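Local coordinates for pumilio homolog 23 (Arabidopsis thaliana, PDB 5WZJ), which binds a specific sequence of 18S rRNA through pumilio repeats stacked into a curved superhelix, at residues T235-M240 / S287-V292; N28-N33 / Q69-G74. All blocks are in the same frame, centred on the assembly; numbering follows the deposited sequence.

In each contact one of the two helices also meets the RNA: helix 284-296 in contact 1 and helix 64-74 in contact 2. The centre of contact 1 is about 13 Å from the centre of the chain; there helix 227-239 of Pumilio 4 packs beside helix 284-296 of Pumilio 5. The centre of contact 2 is about 34 Å from it, towards the N-terminal end, where helix 17-31 packs against Pumilio 1. The two share no helix. Both are buried, but contact 2 is smaller and has a partly exposed threonine at its rim. Contact 1 adds a valine methyl over the face of an arginine guanidinium to its leucine packing. Contact 2 rests on one phenylalanine. A carboxylate reads guanine beside contact 1, a neutral amide beside contact 2.

Contact 1 of 2, residues T235-M240 / S287-V292; sequences TALRLM and SHLVEV. With nucleotides of chain B.
Glu291 OE1 takes two hydrogen bonds from guanine G7 of chain B, from N1 at 2.7 Å and from N2 at 2.8 Å. Arg181 forms a salt bridge with the other carboxylate oxygen, so both ends of the group are held. Guanine N2 also donates to Ser287 OG at 3.0 Å. His288 lies between two bases: the guanine of G7 is over one ring face and the adenine of A8 over the opposite one. This set of a serine, a stacking side chain and a glutamate is the pumilio code for guanine. Another side of the same helix packs on helix 227-239; the axes of 235-239 and 287-292 run nearly parallel, at 5°. Val292 faces across with both methyls. CG1 meets Leu237 CB at 3.6 Å. CG2 sits over one face of the Arg238 guanidinium, near its rim, 3.5 Å from Arg238 NH2. A bend at chi3 (-136°) turns the arginine end towards the valine. Leu237 CD1 meets Leu289 CD1 at 3.7 Å, the two side chains crossing at about a right angle. No hydrogen bond joins the two segments. Their contact is therefore mainly apolar, with a long, weak ion pair from Arg238 to Glu295 beside it, while Ser287, His288 and Glu291 meet the RNA.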
loop_
_atom_site.group_PDB
_atom_site.type_symbol
_atom_site.label_atom_id
_atom_site.label_comp_id
_atom_site.label_asym_id
_atom_site.label_seq_id
_atom_site.Cartn_x
_atom_site.Cartn_y
_atom_site.Cartn_z
ATOM N N THR A 235 -3.092 -12.993 -0.987
ATOM C CA THR A 235 -2.084 -13.123 0.062
ATOM C C THR A 235 -1.045 -14.178 -0.314
ATOM O O THR A 235 0.167 -13.934 -0.236
ATOM C CB THR A 235 -2.767 -13.449 1.393
ATOM O OG1 THR A 235 -3.575 -12.334 1.773
ATOM C CG2 THR A 235 -1.754 -13.730 2.494
ATOM N N ALA A 236 -1.498 -15.337 -0.789
ATOM C CA ALA A 236 -0.547 -16.379 -1.172
ATOM C C ALA A 236 0.414 -15.886 -2.254
ATOM O O ALA A 236 1.627 -16.120 -2.172
ATOM C CB ALA A 236 -1.290 -17.630 -1.643
ATOM N N LEU A 237 -0.098 -15.182 -3.267
ATOM C CA LEU A 237 0.793 -14.751 -4.341
ATOM C C LEU A 237 1.831 -13.751 -3.830
ATOM O O LEU A 237 3.012 -13.836 -4.193
ATOM C CB LEU A 237 -0.013 -14.152 -5.490
ATOM C CG LEU A 237 -0.825 -15.129 -6.337
ATOM C CD1 LEU A 237 -1.900 -14.375 -7.119
ATOM C CD2 LEU A 237 0.091 -15.891 -7.299
ATOM N N ARG A 238 1.409 -12.806 -2.981
ATOM C CA ARG A 238 2.348 -11.841 -2.407
ATOM C C ARG A 238 3.449 -12.535 -1.619
ATOM O O ARG A 238 4.615 -12.123 -1.677
ATOM C CB ARG A 238 1.618 -10.848 -1.498
ATOM C CG ARG A 238 0.711 -9.867 -2.221
ATOM C CD ARG A 238 0.163 -8.820 -1.261
ATOM N NE ARG A 238 -1.263 -8.563 -1.463
ATOM C CZ ARG A 238 -1.753 -7.576 -2.210
ATOM N NH1 ARG A 238 -0.925 -6.739 -2.846
ATOM N NH2 ARG A 238 -3.077 -7.435 -2.327
ATOM N N LEU A 239 3.099 -13.586 -0.872
ATOM C CA LEU A 239 4.102 -14.327 -0.111
ATOM C C LEU A 239 5.091 -15.061 -1.021
ATOM O O LEU A 239 6.185 -15.410 -0.574
ATOM C CB LEU A 239 3.411 -15.324 0.831
ATOM C CG LEU A 239 2.494 -14.695 1.902
ATOM C CD1 LEU A 239 1.669 -15.753 2.618
ATOM C CD2 LEU A 239 3.292 -13.887 2.918
ATOM N N MET A 240 4.731 -15.310 -2.281
ATOM C CA MET A 240 5.581 -16.041 -3.214
ATOM C C MET A 240 6.407 -15.121 -4.104
ATOM O O MET A 240 7.011 -15.595 -5.079
ATOM C CB MET A 240 4.727 -16.976 -4.077
ATOM C CG MET A 240 4.174 -18.182 -3.324
ATOM S SD MET A 240 5.507 -19.301 -2.813
ATOM C CE MET A 240 4.557 -20.650 -2.073
ATOM N N SER A 287 -10.471 -8.738 -10.476
ATOM C CA SER A 287 -9.568 -7.637 -10.810
ATOM C C SER A 287 -8.524 -7.450 -9.719
ATOM O O SER A 287 -7.330 -7.306 -10.015
ATOM C CB SER A 287 -10.353 -6.343 -11.051
ATOM O OG SER A 287 -11.066 -5.944 -9.893
ATOM N N HIS A 288 -8.940 -7.502 -8.448
ATOM C CA HIS A 288 -7.958 -7.435 -7.362
ATOM C C HIS A 288 -6.948 -8.576 -7.448
ATOM O O HIS A 288 -5.752 -8.382 -7.186
ATOM C CB HIS A 288 -8.658 -7.468 -6.003
ATOM C CG HIS A 288 -9.176 -6.144 -5.548
ATOM N ND1 HIS A 288 -10.504 -5.783 -5.652
ATOM C CD2 HIS A 288 -8.546 -5.098 -4.963
ATOM C CE1 HIS A 288 -10.669 -4.575 -5.139
ATOM N NE2 HIS A 288 -9.497 -4.137 -4.721
ATOM N N LEU A 289 -7.413 -9.784 -7.784
ATOM C CA LEU A 289 -6.495 -10.918 -7.910
ATOM C C LEU A 289 -5.492 -10.697 -9.044
ATOM O O LEU A 289 -4.296 -10.971 -8.892
ATOM C CB LEU A 289 -7.279 -12.214 -8.150
ATOM C CG LEU A 289 -6.477 -13.526 -8.256
ATOM C CD1 LEU A 289 -5.498 -13.674 -7.090
ATOM C CD2 LEU A 289 -7.426 -14.716 -8.267
ATOM N N VAL A 290 -5.968 -10.238 -10.205
ATOM C CA VAL A 290 -5.059 -10.090 -11.340
ATOM C C VAL A 290 -4.048 -8.959 -11.099
ATOM O O VAL A 290 -2.910 -9.028 -11.581
ATOM C CB VAL A 290 -5.854 -9.886 -12.643
ATOM C CG1 VAL A 290 -4.902 -9.721 -13.835
ATOM C CG2 VAL A 290 -6.794 -11.078 -12.885
ATOM N N GLU A 291 -4.433 -7.914 -10.353
ATOM C CA GLU A 291 -3.455 -6.910 -9.927
ATOM C C GLU A 291 -2.255 -7.574 -9.272
ATOM O O GLU A 291 -1.105 -7.246 -9.573
ATOM C CB GLU A 291 -4.070 -5.919 -8.937
ATOM C CG GLU A 291 -5.070 -4.921 -9.497
ATOM C CD GLU A 291 -5.525 -3.978 -8.400
ATOM O OE1 GLU A 291 -6.711 -4.020 -8.007
ATOM O OE2 GLU A 291 -4.661 -3.241 -7.882
ATOM N N VAL A 292 -2.513 -8.521 -8.373
ATOM C CA VAL A 292 -1.420 -9.150 -7.644
ATOM C C VAL A 292 -0.634 -10.085 -8.556
ATOM O O VAL A 292 0.600 -10.123 -8.508
ATOM C CB VAL A 292 -1.954 -9.875 -6.396
ATOM C CG1 VAL A 292 -0.812 -10.600 -5.692
ATOM C CG2 VAL A 292 -2.587 -8.857 -5.438
ATOM P P G B 7 -14.737 4.336 -5.326
ATOM O OP1 G B 7 -16.156 4.761 -5.293
ATOM O OP2 G B 7 -13.811 4.458 -4.177
ATOM O "O5'" G B 7 -14.692 2.776 -5.656
ATOM C "C5'" G B 7 -15.531 2.221 -6.651
ATOM C "C4'" G B 7 -15.243 0.753 -6.849
ATOM O "O4'" G B 7 -14.024 0.570 -7.616
ATOM C "C3'" G B 7 -14.990 -0.049 -5.586
ATOM O "O3'" G B 7 -16.181 -0.349 -4.883
ATOM C "C2'" G B 7 -14.256 -1.271 -6.127
ATOM O "O2'" G B 7 -15.172 -2.175 -6.721
ATOM C "C1'" G B 7 -13.404 -0.643 -7.240
ATOM N N9 G B 7 -12.044 -0.360 -6.759
ATOM C C8 G B 7 -11.645 0.672 -5.941
ATOM N N7 G B 7 -10.376 0.616 -5.657
ATOM C C5 G B 7 -9.913 -0.518 -6.310
ATOM C C6 G B 7 -8.615 -1.090 -6.368
ATOM O O6 G B 7 -7.587 -0.680 -5.828
ATOM N N1 G B 7 -8.570 -2.238 -7.150
ATOM C C2 G B 7 -9.662 -2.775 -7.783
ATOM N N2 G B 7 -9.442 -3.896 -8.486
ATOM N N3 G B 7 -10.882 -2.255 -7.733
ATOM C C4 G B 7 -10.935 -1.137 -6.987
ATOM P P A B 8 -16.168 -0.436 -3.277
ATOM O OP1 A B 8 -17.549 -0.759 -2.845
ATOM O OP2 A B 8 -15.466 0.727 -2.701
ATOM O "O5'" A B 8 -15.222 -1.681 -3.023
ATOM C "C5'" A B 8 -14.784 -2.002 -1.724
ATOM C "C4'" A B 8 -15.144 -3.425 -1.427
ATOM O "O4'" A B 8 -14.349 -4.312 -2.258
ATOM C "C3'" A B 8 -14.898 -3.883 0.001
ATOM O "O3'" A B 8 -16.020 -3.577 0.826
ATOM C "C2'" A B 8 -14.693 -5.373 -0.165
ATOM O "O2'" A B 8 -15.975 -5.970 -0.310
ATOM C "C1'" A B 8 -13.968 -5.441 -1.521
ATOM N N9 A B 8 -12.487 -5.438 -1.445
ATOM C C8 A B 8 -11.611 -4.497 -0.938
ATOM N N7 A B 8 -10.340 -4.823 -1.079
ATOM C C5 A B 8 -10.366 -6.037 -1.745
ATOM C C6 A B 8 -9.363 -6.912 -2.213
ATOM N N6 A B 8 -8.044 -6.733 -2.080
ATOM N N1 A B 8 -9.771 -8.041 -2.842
ATOM C C2 A B 8 -11.079 -8.283 -3.004
ATOM N N3 A B 8 -12.106 -7.541 -2.607
ATOM C C4 A B 8 -11.679 -6.414 -1.990
#

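Contact 2 of 2, residues N28-N33 / Q69-G74; sequences NLFDSN and QTLLEG. With nucleotides of chain B.
Phe30 carries the helix 17-31 side of the contact and meets two neighbours on helix 64-74. Thr70 CG2 comes to the ring edge, near its plane, 3.9 Å from Phe30 CD2. Leu71 CD2 approaches obliquely, 4.0 Å from Phe30 CE2, with its side chain crossing the phenylalanine at about a right angle. This is the close-packed part, and Phe30 and Leu71 are both buried there. Thr70 has CG2 anti to its own N, which turns the methyl to the ring while OG1 hydrogen-bonds to His66 O. Helix 37-49 adds to the packing: Ile43 and Cys44 touch Phe30, and Arg40 makes a cation-pi interaction with its ring. The backbones stay well apart, with Phe30 CA 9.2 Å from Thr70 CA. Helix 64-74 belongs to Pumilio 1, and helix 17-31 covers it at the N-terminal end of the right-handed superhelix. On the RNA side of helix 64-74, Gln69 OE1 accepts from N1 of G11 of chain B at 2.8 Å and from N2 of the same base at 3.0 Å. A hydrogen bond between Ser106 OG and Gln69 NE2 would fix the amide so that its oxygen meets the guanine. The contact is looser at its margins. Thr70, partly exposed, stands at the rim. Beyond Phe30, residues 31-33 are poorly ordered, and Ser32 OG makes only a weak hydrogen bond to Asn28 O.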
loop_
_atom_site.group_PDB
_atom_site.type_symbol
_atom_site.label_atom_id
_atom_site.label_comp_id
_atom_site.label_asym_id
_atom_site.label_seq_id
_atom_site.Cartn_x
_atom_site.Cartn_y
_atom_site.Cartn_z
ATOM N N ASN A 28 -11.488 -12.697 35.196
ATOM C CA ASN A 28 -11.428 -11.687 36.255
ATOM C C ASN A 28 -10.100 -11.747 36.998
ATOM O O ASN A 28 -9.548 -10.710 37.386
ATOM C CB ASN A 28 -12.583 -11.848 37.248
ATOM C CG ASN A 28 -12.520 -10.801 38.380
ATOM O OD1 ASN A 28 -13.048 -9.687 38.246
ATOM N ND2 ASN A 28 -11.843 -11.148 39.482
ATOM N N LEU A 29 -9.570 -12.953 37.207
ATOM C CA LEU A 29 -8.273 -13.081 37.857
ATOM C C LEU A 29 -7.187 -12.337 37.088
ATOM O O LEU A 29 -6.271 -11.779 37.701
ATOM C CB LEU A 29 -7.911 -14.559 38.017
ATOM C CG LEU A 29 -6.632 -14.911 38.781
ATOM C CD1 LEU A 29 -6.618 -14.293 40.165
ATOM C CD2 LEU A 29 -6.493 -16.414 38.876
ATOM N N PHE A 30 -7.273 -12.296 35.755
ATOM C CA PHE A 30 -6.277 -11.555 34.987
ATOM C C PHE A 30 -6.563 -10.057 34.961
ATOM O O PHE A 30 -5.621 -9.258 34.918
ATOM C CB PHE A 30 -6.186 -12.098 33.559
ATOM C CG PHE A 30 -5.641 -13.494 33.477
ATOM C CD1 PHE A 30 -4.988 -14.065 34.557
ATOM C CD2 PHE A 30 -5.778 -14.235 32.315
ATOM C CE1 PHE A 30 -4.485 -15.356 34.482
ATOM C CE2 PHE A 30 -5.281 -15.523 32.232
ATOM C CZ PHE A 30 -4.632 -16.084 33.313
ATOM N N ASP A 31 -7.839 -9.654 34.983
ATOM C CA ASP A 31 -8.163 -8.231 35.064
ATOM C C ASP A 31 -7.580 -7.601 36.327
ATOM O O ASP A 31 -7.127 -6.450 36.303
ATOM C CB ASP A 31 -9.676 -8.029 35.000
ATOM C CG ASP A 31 -10.259 -8.445 33.668
ATOM O OD1 ASP A 31 -9.490 -8.558 32.688
ATOM O OD2 ASP A 31 -11.488 -8.660 33.601
ATOM N N SER A 32 -7.586 -8.333 37.438
ATOM C CA SER A 32 -6.754 -7.960 38.572
ATOM C C SER A 32 -5.306 -8.324 38.266
ATOM O O SER A 32 -5.025 -9.352 37.647
ATOM C CB SER A 32 -7.218 -8.674 39.842
ATOM O OG SER A 32 -8.634 -8.757 39.894
ATOM N N ASN A 33 -4.377 -7.473 38.692
ATOM C CA ASN A 33 -2.960 -7.736 38.472
ATOM C C ASN A 33 -2.291 -8.312 39.713
ATOM O O ASN A 33 -1.102 -8.070 39.954
ATOM C CB ASN A 33 -2.247 -6.468 38.008
ATOM C CG ASN A 33 -2.835 -5.917 36.719
ATOM O OD1 ASN A 33 -2.647 -6.488 35.642
ATOM N ND2 ASN A 33 -3.558 -4.807 36.825
ATOM N N GLN A 69 -9.117 -16.568 23.733
ATOM C CA GLN A 69 -8.093 -15.759 23.072
ATOM C C GLN A 69 -7.021 -15.319 24.059
ATOM O O GLN A 69 -5.819 -15.387 23.764
ATOM C CB GLN A 69 -8.710 -14.519 22.426
ATOM C CG GLN A 69 -9.509 -14.775 21.167
ATOM C CD GLN A 69 -9.954 -13.483 20.534
ATOM O OE1 GLN A 69 -11.073 -13.026 20.762
ATOM N NE2 GLN A 69 -9.078 -12.878 19.736
ATOM N N THR A 70 -7.449 -14.819 25.219
ATOM C CA THR A 70 -6.513 -14.404 26.254
ATOM C C THR A 70 -5.631 -15.565 26.688
ATOM O O THR A 70 -4.413 -15.408 26.819
ATOM C CB THR A 70 -7.285 -13.839 27.452
ATOM O OG1 THR A 70 -8.112 -12.753 27.012
ATOM C CG2 THR A 70 -6.318 -13.340 28.532
ATOM N N LEU A 71 -6.224 -16.747 26.898
ATOM C CA LEU A 71 -5.436 -17.912 27.305
ATOM C C LEU A 71 -4.398 -18.293 26.246
ATOM O O LEU A 71 -3.249 -18.620 26.571
ATOM C CB LEU A 71 -6.365 -19.090 27.579
ATOM C CG LEU A 71 -7.453 -18.826 28.628
ATOM C CD1 LEU A 71 -8.312 -20.048 28.783
ATOM C CD2 LEU A 71 -6.827 -18.435 29.962
ATOM N N LEU A 72 -4.786 -18.268 24.973
ATOM C CA LEU A 72 -3.871 -18.716 23.928
ATOM C C LEU A 72 -2.704 -17.756 23.757
ATOM O O LEU A 72 -1.583 -18.191 23.476
ATOM C CB LEU A 72 -4.626 -18.881 22.607
ATOM C CG LEU A 72 -5.582 -20.074 22.568
ATOM C CD1 LEU A 72 -6.510 -20.004 21.358
ATOM C CD2 LEU A 72 -4.790 -21.370 22.548
ATOM N N GLU A 73 -2.939 -16.457 23.936
ATOM C CA GLU A 73 -1.866 -15.481 23.812
ATOM C C GLU A 73 -1.046 -15.341 25.091
ATOM O O GLU A 73 0.006 -14.694 25.065
ATOM C CB GLU A 73 -2.439 -14.118 23.387
ATOM C CG GLU A 73 -2.972 -14.070 21.905
ATOM C CD GLU A 73 -4.004 -12.944 21.644
ATOM O OE1 GLU A 73 -4.531 -12.841 20.500
ATOM O OE2 GLU A 73 -4.303 -12.167 22.590
ATOM N N GLY A 74 -1.478 -15.942 26.199
ATOM C CA GLY A 74 -0.752 -15.814 27.449
ATOM C C GLY A 74 0.001 -17.068 27.850
ATOM O O GLY A 74 0.826 -17.038 28.769
ATOM P P G B 11 -19.613 -10.038 12.093
ATOM O OP1 G B 11 -20.172 -10.912 11.031
ATOM O OP2 G B 11 -20.136 -8.665 12.287
ATOM O "O5'" G B 11 -19.773 -10.882 13.422
ATOM C "C5'" G B 11 -19.705 -10.293 14.713
ATOM C "C4'" G B 11 -19.474 -11.372 15.744
ATOM O "O4'" G B 11 -18.043 -11.611 15.843
ATOM C "C3'" G B 11 -19.955 -11.063 17.161
ATOM O "O3'" G B 11 -20.330 -12.285 17.812
ATOM C "C2'" G B 11 -18.695 -10.539 17.820
ATOM O "O2'" G B 11 -18.699 -10.641 19.228
ATOM C "C1'" G B 11 -17.632 -11.441 17.180
ATOM N N9 G B 11 -16.290 -10.854 17.219
ATOM C C8 G B 11 -15.862 -9.691 16.603
ATOM N N7 G B 11 -14.616 -9.391 16.893
ATOM C C5 G B 11 -14.203 -10.407 17.753
ATOM C C6 G B 11 -12.959 -10.623 18.398
ATOM O O6 G B 11 -11.941 -9.929 18.336
ATOM N N1 G B 11 -12.981 -11.770 19.199
ATOM C C2 G B 11 -14.061 -12.617 19.342
ATOM N N2 G B 11 -13.895 -13.686 20.146
ATOM N N3 G B 11 -15.226 -12.430 18.741
ATOM C C4 G B 11 -15.230 -11.314 17.975
#